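Local coordinates for protein CmeC (Campylobacter jejuni, PDB 4MT4) that probably forms the trimeric outer membrane channel of a multidrug efflux pump, through which exported compounds leave the cell, at residues L118-I124 with L300-L306; D125-K129 with T294-P298; Y202-A207 with S410-Y414. Residue numbers count along the deposited sequence, not the author numbering.

Overall arrangement
Contacts 1 and 2 lie at the membrane end of the chain, and contact 3 near the far tip of the long helices. Centres of contacts 1 and 2 are about 17 Å apart, and L300 CB touches L126 CD1 at 4.0 Å. Contact 1 pairs strands 109-124 and 299-310, the middle two of the four strands this chain contributes to the trimeric barrel. Contact 2 joins the loops that link these strands to helices 129-195 and 273-293. Contact 3, between helices 201-236 and 411-445, is centred about 97 Å from contact 1 and about 89 Å from contact 2. Along the chain, contact 2 lies inside the loop closed by contact 1, and contact 3 crosses both. Each contact joins the two efflux-protein repeats.

Contact 1: residues L118-I124 with L300-L306; sequences LNLSYEI and LSLTGLL. With C8E ((hydroxyethyloxy)tri(ethyloxy)octane), chain P; C8E ((hydroxyethyloxy)tri(ethyloxy)octane), chain Q.
Seven backbone hydrogen bonds join extended strands 118-124 and 300-306, antiparallel at 172° with axes 4.5 Å apart. Donor first: L118 N-L306 O (2.8 Å), L306 N-L118 O (3.1 Å), L120 N-G304 O (2.6 Å), G304 N-L120 O (3.0 Å), Y122 N-L302 O (2.9 Å), L302 N-Y122 O (2.7 Å) and I124 N-L300 O (2.9 Å). N119-L305, S121-T303 and E123-S301 are the non-hydrogen-bonded pairs. A water accepts from N119 ND2 (2.8 Å) and bonds G304 O weakly (3.4 Å). N119 OD1 is hydrogen-bonded to S88 OG.

L118, L120, Y122, I124, L300, L302 and L306 share one face. I124 (m, m) sets its CD1 3.8 Å from L302 CD2. L120 (t, p) CB lies 3.7 Å from C1 and G304 C 3.9 Å from C3 of C8E chain P. L118 CD2 meets C11 of C8E chain Q (3.6 Å). N119, S121, E123, S301, T303 and apolar L305 line the other. Detergent opposite a mostly polar face is consistent with a lipid-facing outside and watery lumen, as in outer membrane factors.

Contact 2: residues D125-K129 with T294-P298; sequences DLWGK and TAFLP. With 3PK ((2S)-1-(pentanoyloxy)propan-2-yl hexanoate), chain S.
This is a loop-to-loop contact where the β-barrel passes into the helical part of the chain. Residues 125-129 lead from strand 109-124 into helix 129-195. Residues 294-298 lead from helix 273-293 into strand 299-310. Neither segment is a regular helix or strand, although 294-296 keep helical phi/psi values. L297 N bonds T294 O at 3.1 Å. G128 takes a positive phi (71/31).

W127 is central. Its CA-to-CB bond points toward 294-298 (chi1 -42°, chi2 109°). W127 NE1 donates to P298 O at 2.6 Å, near the ring plane. L297, with chi1 m and chi2 t, lies over one ring face. L297 CB is 3.6 Å from the centroid of the five-membered ring of W127, a CH-pi contact, and L297 CD1 is 3.5 Å from W127 CD2.

T294 packs against the W127 backbone and CB, not the ring. T294 CG2 is 3.3 Å from W127 O and 3.8 Å from W127 CB. T294 OG1 is 3.4 Å from K129 CB and bonds V291 O. The closest CA pair is K129-T294, 5.9 Å.

D125 O is 3.5 Å from 3PK CG1, and L126 CD2 is 3.6 Å from 3PK CA2. The pocket also includes I124 and the N-terminal C1, consistent with a lipoprotein's lipid anchor. Two connections running opposite ways, one from each repeat, thus meet at the barrel-to-helix junction of this outer membrane factor.

Contact 3: residues Y202-A207 with S410-Y414; sequences YELAQA and SLQDY
Apolar packing centres on L411, in the first turn of helix 411-445. Its CA-to-CB bond points toward helix 201-236 (chi1 t, chi2 p). L411 CD2 is 3.3 Å from E203 O and 4.2 Å from each of E203 CB, Q206 CB and A207 CB. The methyl group thus rests on one turn of the facing helix. The nearest CA pairs are E203-L411 (7.0 Å) and Q206-Q412 (7.2 Å). The contact buries only 209 Å² over both sides.

Polar side chains meet beside the leucine. The CA-to-CB bond of Q206 (chi1 m, chi2 t) points toward 410-414, and Q206 NE2 is 3.5 Å from Q412 OE1. The segments share no hydrogen bond, so their direct contact is van der Waals packing and close polar side chains.

Within the segments, Q206 N bonds Y202 O (3.2 Å) and A207 N bonds E203 O (3.0 Å). S410 is the N-cap of the second helix: S410 OG accepts from D413 N at 3.3 Å. Y414 N bonds S410 O at 3.1 Å.

Residues 204-207 lie in a predicted coiled coil, 204-238. This is the end of the outer membrane factor's long α-helical barrel, away from the membrane. L204 and A207 also pack on helix 129-195, and L411 on Y404 of helix 339-405. R403 of the second subunit makes a cation-pi contact with Y202, and I396 of that subunit packs on A205 and Q206.

Contact 1: residues L118-I124 with L300-L306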
loop_
_atom_site.group_PDB
_atom_site.type_symbol
_atom_site.label_atom_id
_atom_site.label_comp_id
_atom_site.label_asym_id
_atom_site.label_seq_id
_atom_site.Cartn_x
_atom_site.Cartn_y
_atom_site.Cartn_z
ATOM N N LEU B 118 -20.753 -1.155 -47.606
ATOM C CA LEU B 118 -20.840 -0.580 -46.266
ATOM C C LEU B 118 -21.621 -1.495 -45.329
ATOM O O LEU B 118 -22.575 -2.151 -45.743
ATOM C CB LEU B 118 -21.500 0.802 -46.299
ATOM C CG LEU B 118 -20.810 1.946 -47.051
ATOM C CD1 LEU B 118 -19.290 1.831 -46.979
ATOM C CD2 LEU B 118 -21.292 2.030 -48.492
ATOM N N ASN B 119 -21.219 -1.525 -44.062
ATOM C CA ASN B 119 -21.891 -2.365 -43.079
ATOM C C ASN B 119 -22.508 -1.567 -41.934
ATOM O O ASN B 119 -21.899 -0.636 -41.411
ATOM C CB ASN B 119 -20.918 -3.402 -42.514
ATOM C CG ASN B 119 -20.387 -4.340 -43.578
ATOM O OD1 ASN B 119 -19.264 -4.181 -44.056
ATOM N ND2 ASN B 119 -21.196 -5.322 -43.959
ATOM N N LEU B 120 -23.724 -1.941 -41.557
ATOM C CA LEU B 120 -24.393 -1.345 -40.410
ATOM C C LEU B 120 -24.463 -2.343 -39.261
ATOM O O LEU B 120 -24.841 -3.494 -39.452
ATOM C CB LEU B 120 -25.801 -0.876 -40.784
ATOM C CG LEU B 120 -26.736 -0.542 -39.616
ATOM C CD1 LEU B 120 -26.353 0.784 -38.977
ATOM C CD2 LEU B 120 -28.192 -0.536 -40.062
ATOM N N SER B 121 -24.085 -1.896 -38.071
ATOM C CA SER B 121 -24.216 -2.713 -36.872
ATOM C C SER B 121 -24.708 -1.852 -35.714
ATOM O O SER B 121 -24.045 -0.892 -35.318
ATOM C CB SER B 121 -22.888 -3.382 -36.516
ATOM O OG SER B 121 -21.874 -2.419 -36.280
ATOM N N TYR B 122 -25.878 -2.191 -35.185
ATOM C CA TYR B 122 -26.493 -1.402 -34.124
ATOM C C TYR B 122 -27.183 -2.290 -33.095
ATOM O O TYR B 122 -28.059 -3.086 -33.431
ATOM C CB TYR B 122 -27.498 -0.410 -34.713
ATOM C CG TYR B 122 -27.986 0.635 -33.733
ATOM C CD1 TYR B 122 -27.223 0.991 -32.626
ATOM C CD2 TYR B 122 -29.214 1.258 -33.910
ATOM C CE1 TYR B 122 -27.667 1.943 -31.729
ATOM C CE2 TYR B 122 -29.668 2.211 -33.017
ATOM C CZ TYR B 122 -28.889 2.550 -31.929
ATOM O OH TYR B 122 -29.337 3.499 -31.037
ATOM N N GLU B 123 -26.785 -2.143 -31.838
ATOM C CA GLU B 123 -27.410 -2.877 -30.749
ATOM C C GLU B 123 -28.518 -2.032 -30.127
ATOM O O GLU B 123 -28.248 -1.008 -29.499
ATOM C CB GLU B 123 -26.373 -3.262 -29.691
ATOM C CG GLU B 123 -26.592 -4.636 -29.071
ATOM C CD GLU B 123 -26.313 -5.764 -30.047
ATOM O OE1 GLU B 123 -25.522 -5.555 -30.991
ATOM O OE2 GLU B 123 -26.886 -6.859 -29.868
ATOM N N ILE B 124 -29.763 -2.461 -30.311
ATOM C CA ILE B 124 -30.909 -1.719 -29.798
ATOM C C ILE B 124 -30.954 -1.770 -28.273
ATOM O O ILE B 124 -31.131 -2.833 -27.679
ATOM C CB ILE B 124 -32.231 -2.259 -30.372
ATOM C CG1 ILE B 124 -32.156 -2.332 -31.899
ATOM C CG2 ILE B 124 -33.395 -1.386 -29.939
ATOM C CD1 ILE B 124 -31.868 -0.999 -32.561
ATOM N N LEU B 300 -31.665 -7.117 -28.864
ATOM C CA LEU B 300 -31.990 -6.934 -30.275
ATOM C C LEU B 300 -30.812 -6.337 -31.039
ATOM O O LEU B 300 -30.273 -5.297 -30.659
ATOM C CB LEU B 300 -33.228 -6.047 -30.433
ATOM C CG LEU B 300 -33.682 -5.740 -31.863
ATOM C CD1 LEU B 300 -33.956 -7.024 -32.632
ATOM C CD2 LEU B 300 -34.911 -4.842 -31.857
ATOM N N SER B 301 -30.418 -7.004 -32.118
ATOM C CA SER B 301 -29.279 -6.572 -32.917
ATOM C C SER B 301 -29.691 -6.249 -34.349
ATOM O O SER B 301 -30.373 -7.038 -35.002
ATOM C CB SER B 301 -28.191 -7.646 -32.911
ATOM O OG SER B 301 -27.848 -8.006 -31.584
ATOM N N LEU B 302 -29.272 -5.084 -34.832
ATOM C CA LEU B 302 -29.593 -4.658 -36.187
ATOM C C LEU B 302 -28.357 -4.685 -37.077
ATOM O O LEU B 302 -27.309 -4.155 -36.716
ATOM C CB LEU B 302 -30.206 -3.256 -36.178
ATOM C CG LEU B 302 -31.722 -3.153 -36.370
ATOM C CD1 LEU B 302 -32.467 -4.008 -35.357
ATOM C CD2 LEU B 302 -32.169 -1.701 -36.284
ATOM N N THR B 303 -28.488 -5.313 -38.241
ATOM C CA THR B 303 -27.407 -5.356 -39.218
ATOM C C THR B 303 -27.899 -4.914 -40.592
ATOM O O THR B 303 -29.050 -5.149 -40.954
ATOM C CB THR B 303 -26.792 -6.764 -39.329
ATOM O OG1 THR B 303 -27.823 -7.723 -39.592
ATOM C CG2 THR B 303 -26.076 -7.138 -38.039
ATOM N N GLY B 304 -27.023 -4.266 -41.349
ATOM C CA GLY B 304 -27.369 -3.789 -42.675
ATOM C C GLY B 304 -26.174 -3.787 -43.606
ATOM O O GLY B 304 -25.050 -3.510 -43.185
ATOM N N LEU B 305 -26.419 -4.103 -44.873
ATOM C CA LEU B 305 -25.364 -4.116 -45.878
ATOM C C LEU B 305 -25.797 -3.370 -47.133
ATOM O O LEU B 305 -26.946 -3.473 -47.561
ATOM C CB LEU B 305 -24.973 -5.554 -46.233
ATOM C CG LEU B 305 -24.031 -5.740 -47.427
ATOM C CD1 LEU B 305 -22.642 -5.205 -47.114
ATOM C CD2 LEU B 305 -23.963 -7.199 -47.855
ATOM N N LEU B 306 -24.874 -2.612 -47.711
ATOM C CA LEU B 306 -25.098 -1.963 -48.995
ATOM C C LEU B 306 -23.814 -1.996 -49.810
ATOM O O LEU B 306 -22.845 -1.314 -49.480
ATOM C CB LEU B 306 -25.573 -0.522 -48.814
ATOM C CG LEU B 306 -25.778 0.247 -50.123
ATOM C CD1 LEU B 306 -26.858 -0.409 -50.976
ATOM C CD2 LEU B 306 -26.108 1.706 -49.854
HETATM C C1 C8E P . -25.177 0.641 -44.083
HETATM C C2 C8E P . -26.135 0.425 -45.205
HETATM C C3 C8E P . -27.379 -0.346 -44.919
HETATM C C4 C8E P . -28.398 -0.445 -46.003
HETATM C C5 C8E P . -29.661 -1.177 -45.699
HETATM C C6 C8E P . -30.623 -1.359 -46.820
HETATM C C7 C8E P . -32.049 -1.635 -46.489
HETATM C C8 C8E P . -33.052 -1.301 -47.541
HETATM O O9 C8E P . -34.066 -2.202 -47.778
HETATM C C10 C8E P . -35.219 -2.139 -47.026
HETATM C C11 C8E P . -36.503 -1.979 -47.768
HETATM O O12 C8E P . -37.436 -2.988 -47.660
HETATM C C13 C8E P . -37.960 -3.569 -48.796
HETATM C C14 C8E P . -38.362 -2.692 -49.932
HETATM O O15 C8E P . -38.509 -3.297 -51.160
HETATM C C16 C8E P . -39.660 -3.091 -51.887
HETATM C C17 C8E P . -39.940 -4.021 -53.020
HETATM O O18 C8E P . -39.365 -3.743 -54.243
HETATM C C19 C8E P . -39.579 -4.596 -55.308
HETATM C C20 C8E P . -39.834 -4.008 -56.656
HETATM O O21 C8E P . -40.199 -4.868 -57.677
HETATM C C1 C8E Q . -30.879 1.058 -54.443
HETATM C C2 C8E Q . -29.666 1.407 -53.650
HETATM C C3 C8E Q . -28.587 2.179 -54.331
HETATM C C4 C8E Q . -27.286 1.489 -54.564
HETATM C C5 C8E Q . -26.043 2.303 -54.452
HETATM C C6 C8E Q . -24.741 1.579 -54.491
HETATM C C7 C8E Q . -23.607 2.139 -53.703
HETATM C C8 C8E Q . -22.508 1.199 -53.340
HETATM O O9 C8E Q . -21.742 1.480 -52.228
HETATM C C10 C8E Q . -20.799 0.560 -51.821
HETATM C C11 C8E Q . -19.450 1.065 -51.435
HETATM O O12 C8E Q . -18.542 0.143 -50.963
HETATM C C13 C8E Q . -17.641 0.506 -49.986
HETATM C C14 C8E Q . -16.253 -0.028 -50.104
HETATM O O15 C8E Q . -15.654 -0.523 -48.966
HETATM C C16 C8E Q . -14.367 -0.135 -48.664
HETATM C C17 C8E Q . -13.513 -1.083 -47.896
HETATM O O18 C8E Q . -12.162 -0.817 -47.811
HETATM C C19 C8E Q . -11.715 0.484 -47.700
HETATM C C20 C8E Q . -10.995 1.090 -48.859
HETATM O O21 C8E Q . -10.876 2.466 -48.907
HETATM O O HOH W 1 -23.318 -6.385 -42.399
HETATM O O HOH W 2 -30.616 -5.147 -27.139
#

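Contact 2: residues D125-K129 with T294-P298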
loop_
_atom_site.group_PDB
_atom_site.type_symbol
_atom_site.label_atom_id
_atom_site.label_comp_id
_atom_site.label_asym_id
_atom_site.label_seq_id
_atom_site.Cartn_x
_atom_site.Cartn_y
_atom_site.Cartn_z
ATOM N N ASP B 125 -30.790 -0.608 -27.649
ATOM C CA ASP B 125 -30.685 -0.518 -26.198
ATOM C C ASP B 125 -32.061 -0.494 -25.542
ATOM O O ASP B 125 -32.439 0.493 -24.912
ATOM C CB ASP B 125 -29.886 0.726 -25.804
ATOM C CG ASP B 125 -29.371 0.663 -24.381
ATOM O OD1 ASP B 125 -29.120 -0.454 -23.883
ATOM O OD2 ASP B 125 -29.212 1.735 -23.761
ATOM N N LEU B 126 -32.798 -1.590 -25.688
ATOM C CA LEU B 126 -34.153 -1.694 -25.158
ATOM C C LEU B 126 -34.211 -1.580 -23.636
ATOM O O LEU B 126 -35.167 -1.039 -23.085
ATOM C CB LEU B 126 -34.787 -3.019 -25.585
ATOM C CG LEU B 126 -35.028 -3.254 -27.077
ATOM C CD1 LEU B 126 -35.432 -4.699 -27.331
ATOM C CD2 LEU B 126 -36.090 -2.300 -27.594
ATOM N N TRP B 127 -33.187 -2.094 -22.961
ATOM C CA TRP B 127 -33.222 -2.211 -21.507
ATOM C C TRP B 127 -32.140 -1.374 -20.825
ATOM O O TRP B 127 -31.907 -1.504 -19.623
ATOM C CB TRP B 127 -33.087 -3.681 -21.101
ATOM C CG TRP B 127 -33.889 -4.598 -21.975
ATOM C CD1 TRP B 127 -33.406 -5.476 -22.901
ATOM C CD2 TRP B 127 -35.316 -4.708 -22.023
ATOM N NE1 TRP B 127 -34.443 -6.135 -23.512
ATOM C CE2 TRP B 127 -35.627 -5.681 -22.991
ATOM C CE3 TRP B 127 -36.362 -4.083 -21.336
ATOM C CZ2 TRP B 127 -36.937 -6.046 -23.293
ATOM C CZ3 TRP B 127 -37.663 -4.446 -21.635
ATOM C CH2 TRP B 127 -37.938 -5.418 -22.606
ATOM N N GLY B 128 -31.489 -0.513 -21.600
ATOM C CA GLY B 128 -30.500 0.399 -21.057
ATOM C C GLY B 128 -29.208 -0.263 -20.625
ATOM O O GLY B 128 -28.554 0.193 -19.686
ATOM N N LYS B 129 -28.841 -1.342 -21.305
ATOM C CA LYS B 129 -27.569 -2.006 -21.052
ATOM C C LYS B 129 -26.413 -1.058 -21.347
ATOM O O LYS B 129 -25.430 -1.005 -20.605
ATOM C CB LYS B 129 -27.438 -3.272 -21.902
ATOM C CG LYS B 129 -26.059 -3.911 -21.848
ATOM C CD LYS B 129 -25.928 -5.038 -22.859
ATOM C CE LYS B 129 -24.514 -5.597 -22.878
ATOM N NZ LYS B 129 -24.344 -6.656 -23.910
ATOM N N THR B 294 -29.747 -6.702 -17.344
ATOM C CA THR B 294 -30.243 -6.691 -18.719
ATOM C C THR B 294 -29.942 -8.002 -19.439
ATOM O O THR B 294 -30.515 -8.286 -20.491
ATOM C CB THR B 294 -29.638 -5.534 -19.539
ATOM O OG1 THR B 294 -28.209 -5.642 -19.545
ATOM C CG2 THR B 294 -30.043 -4.187 -18.957
ATOM N N ALA B 295 -29.038 -8.793 -18.869
ATOM C CA ALA B 295 -28.652 -10.074 -19.449
ATOM C C ALA B 295 -29.804 -11.075 -19.421
ATOM O O ALA B 295 -29.832 -12.023 -20.203
ATOM C CB ALA B 295 -27.445 -10.639 -18.721
ATOM N N PHE B 296 -30.750 -10.858 -18.514
ATOM C CA PHE B 296 -31.936 -11.703 -18.414
ATOM C C PHE B 296 -32.924 -11.431 -19.547
ATOM O O PHE B 296 -33.712 -12.302 -19.919
ATOM C CB PHE B 296 -32.634 -11.490 -17.067
ATOM C CG PHE B 296 -32.120 -12.371 -15.962
ATOM C CD1 PHE B 296 -32.287 -13.743 -16.022
ATOM C CD2 PHE B 296 -31.491 -11.825 -14.854
ATOM C CE1 PHE B 296 -31.824 -14.557 -15.010
ATOM C CE2 PHE B 296 -31.026 -12.636 -13.834
ATOM C CZ PHE B 296 -31.194 -14.005 -13.913
ATOM N N LEU B 297 -32.870 -10.220 -20.093
ATOM C CA LEU B 297 -33.867 -9.764 -21.056
ATOM C C LEU B 297 -33.391 -9.891 -22.505
ATOM O O LEU B 297 -32.188 -9.876 -22.767
ATOM C CB LEU B 297 -34.251 -8.316 -20.740
ATOM C CG LEU B 297 -34.953 -8.146 -19.392
ATOM C CD1 LEU B 297 -35.444 -6.726 -19.211
ATOM C CD2 LEU B 297 -36.107 -9.130 -19.268
ATOM N N PRO B 298 -34.341 -10.029 -23.449
ATOM C CA PRO B 298 -34.038 -10.171 -24.880
ATOM C C PRO B 298 -33.200 -9.028 -25.447
ATOM O O PRO B 298 -33.526 -7.858 -25.245
ATOM C CB PRO B 298 -35.426 -10.185 -25.530
ATOM C CG PRO B 298 -36.332 -10.687 -24.468
ATOM C CD PRO B 298 -35.786 -10.149 -23.182
HETATM C CA1 3PK S . -35.122 2.020 -27.955
HETATM O OA1 3PK S . -34.364 2.493 -28.773
HETATM C CA2 3PK S . -36.181 1.152 -28.487
HETATM C CA3 3PK S . -36.605 1.401 -29.889
HETATM C CA4 3PK S . -37.539 0.400 -30.464
HETATM C CA5 3PK S . -36.991 -0.669 -31.342
HETATM C CB1 3PK S . -38.263 1.617 -25.638
HETATM O OB1 3PK S . -39.144 2.326 -25.221
HETATM C CB2 3PK S . -37.621 2.012 -26.916
HETATM C CG1 3PK S . -35.320 2.314 -25.616
HETATM O OG1 3PK S . -35.456 2.786 -26.886
HETATM C CG2 3PK S . -36.512 2.505 -24.787
HETATM O OG2 3PK S . -37.309 1.431 -24.749
HETATM C CG3 3PK S . -36.144 2.911 -23.381
#

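Contact 3: residues Y202-A207 with S410-Y414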
loop_
_atom_site.group_PDB
_atom_site.type_symbol
_atom_site.label_atom_id
_atom_site.label_comp_id
_atom_site.label_asym_id
_atom_site.label_seq_id
_atom_site.Cartn_x
_atom_site.Cartn_y
_atom_site.Cartn_z
ATOM N N TYR B 202 38.192 17.487 36.708
ATOM C CA TYR B 202 36.774 17.158 36.765
ATOM C C TYR B 202 35.921 18.195 36.038
ATOM O O TYR B 202 35.040 17.846 35.253
ATOM C CB TYR B 202 36.322 17.035 38.220
ATOM C CG TYR B 202 34.908 16.523 38.392
ATOM C CD1 TYR B 202 34.620 15.170 38.269
ATOM C CD2 TYR B 202 33.865 17.390 38.694
ATOM C CE1 TYR B 202 33.334 14.694 38.432
ATOM C CE2 TYR B 202 32.574 16.923 38.860
ATOM C CZ TYR B 202 32.315 15.575 38.729
ATOM O OH TYR B 202 31.032 15.105 38.891
ATOM N N GLU B 203 36.192 19.470 36.299
ATOM C CA GLU B 203 35.434 20.557 35.685
ATOM C C GLU B 203 35.737 20.685 34.196
ATOM O O GLU B 203 34.850 20.987 33.397
ATOM C CB GLU B 203 35.725 21.883 36.391
ATOM C CG GLU B 203 35.156 21.981 37.801
ATOM C CD GLU B 203 35.992 21.244 38.830
ATOM O OE1 GLU B 203 37.231 21.204 38.675
ATOM O OE2 GLU B 203 35.407 20.703 39.792
ATOM N N LEU B 204 36.994 20.456 33.828
ATOM C CA LEU B 204 37.403 20.509 32.430
ATOM C C LEU B 204 36.711 19.411 31.625
ATOM O O LEU B 204 36.340 19.615 30.469
ATOM C CB LEU B 204 38.921 20.376 32.307
ATOM C CG LEU B 204 39.485 20.414 30.885
ATOM C CD1 LEU B 204 39.204 21.759 30.231
ATOM C CD2 LEU B 204 40.975 20.106 30.881
ATOM N N ALA B 205 36.537 18.249 32.247
ATOM C CA ALA B 205 35.873 17.127 31.596
ATOM C C ALA B 205 34.389 17.411 31.405
ATOM O O ALA B 205 33.790 16.991 30.415
ATOM C CB ALA B 205 36.075 15.851 32.401
ATOM N N GLN B 206 33.798 18.130 32.355
ATOM C CA GLN B 206 32.388 18.494 32.271
ATOM C C GLN B 206 32.152 19.518 31.168
ATOM O O GLN B 206 31.131 19.483 30.481
ATOM C CB GLN B 206 31.888 19.038 33.609
ATOM C CG GLN B 206 31.744 17.981 34.693
ATOM C CD GLN B 206 31.122 18.527 35.963
ATOM O OE1 GLN B 206 31.414 19.647 36.381
ATOM N NE2 GLN B 206 30.251 17.736 36.580
ATOM N N ALA B 207 33.103 20.431 31.002
ATOM C CA ALA B 207 33.025 21.434 29.947
ATOM C C ALA B 207 33.226 20.789 28.579
ATOM O O ALA B 207 32.634 21.215 27.586
ATOM C CB ALA B 207 34.056 22.529 30.176
ATOM N N SER B 410 28.261 26.190 40.809
ATOM C CA SER B 410 29.094 25.176 40.175
ATOM C C SER B 410 28.871 25.157 38.668
ATOM O O SER B 410 27.803 25.539 38.185
ATOM C CB SER B 410 28.802 23.795 40.765
ATOM O OG SER B 410 27.482 23.384 40.456
ATOM N N LEU B 411 29.887 24.718 37.930
ATOM C CA LEU B 411 29.802 24.619 36.478
ATOM C C LEU B 411 28.684 23.670 36.062
ATOM O O LEU B 411 27.960 23.929 35.103
ATOM C CB LEU B 411 31.135 24.148 35.896
ATOM C CG LEU B 411 31.176 23.873 34.390
ATOM C CD1 LEU B 411 30.945 25.149 33.592
ATOM C CD2 LEU B 411 32.493 23.220 33.998
ATOM N N GLN B 412 28.552 22.575 36.804
ATOM C CA GLN B 412 27.533 21.566 36.542
ATOM C C GLN B 412 26.122 22.143 36.605
ATOM O O GLN B 412 25.303 21.901 35.716
ATOM C CB GLN B 412 27.672 20.414 37.537
ATOM C CG GLN B 412 26.583 19.366 37.436
ATOM C CD GLN B 412 26.749 18.262 38.460
ATOM O OE1 GLN B 412 27.794 18.146 39.098
ATOM N NE2 GLN B 412 25.715 17.444 38.624
ATOM N N ASP B 413 25.843 22.904 37.659
ATOM C CA ASP B 413 24.547 23.555 37.811
ATOM C C ASP B 413 24.319 24.599 36.721
ATOM O O ASP B 413 23.191 24.813 36.281
ATOM C CB ASP B 413 24.429 24.207 39.192
ATOM C CG ASP B 413 24.066 23.214 40.278
ATOM O OD1 ASP B 413 24.213 21.995 40.049
ATOM O OD2 ASP B 413 23.637 23.654 41.366
ATOM N N TYR B 414 25.398 25.240 36.283
ATOM C CA TYR B 414 25.307 26.265 35.249
ATOM C C TYR B 414 25.013 25.653 33.881
ATOM O O TYR B 414 24.172 26.157 33.135
ATOM C CB TYR B 414 26.595 27.087 35.197
ATOM C CG TYR B 414 26.687 28.000 33.995
ATOM C CD1 TYR B 414 25.782 29.037 33.815
ATOM C CD2 TYR B 414 27.684 27.828 33.043
ATOM C CE1 TYR B 414 25.862 29.872 32.717
ATOM C CE2 TYR B 414 27.773 28.658 31.945
ATOM C CZ TYR B 414 26.859 29.679 31.786
ATOM O OH TYR B 414 26.941 30.513 30.693
#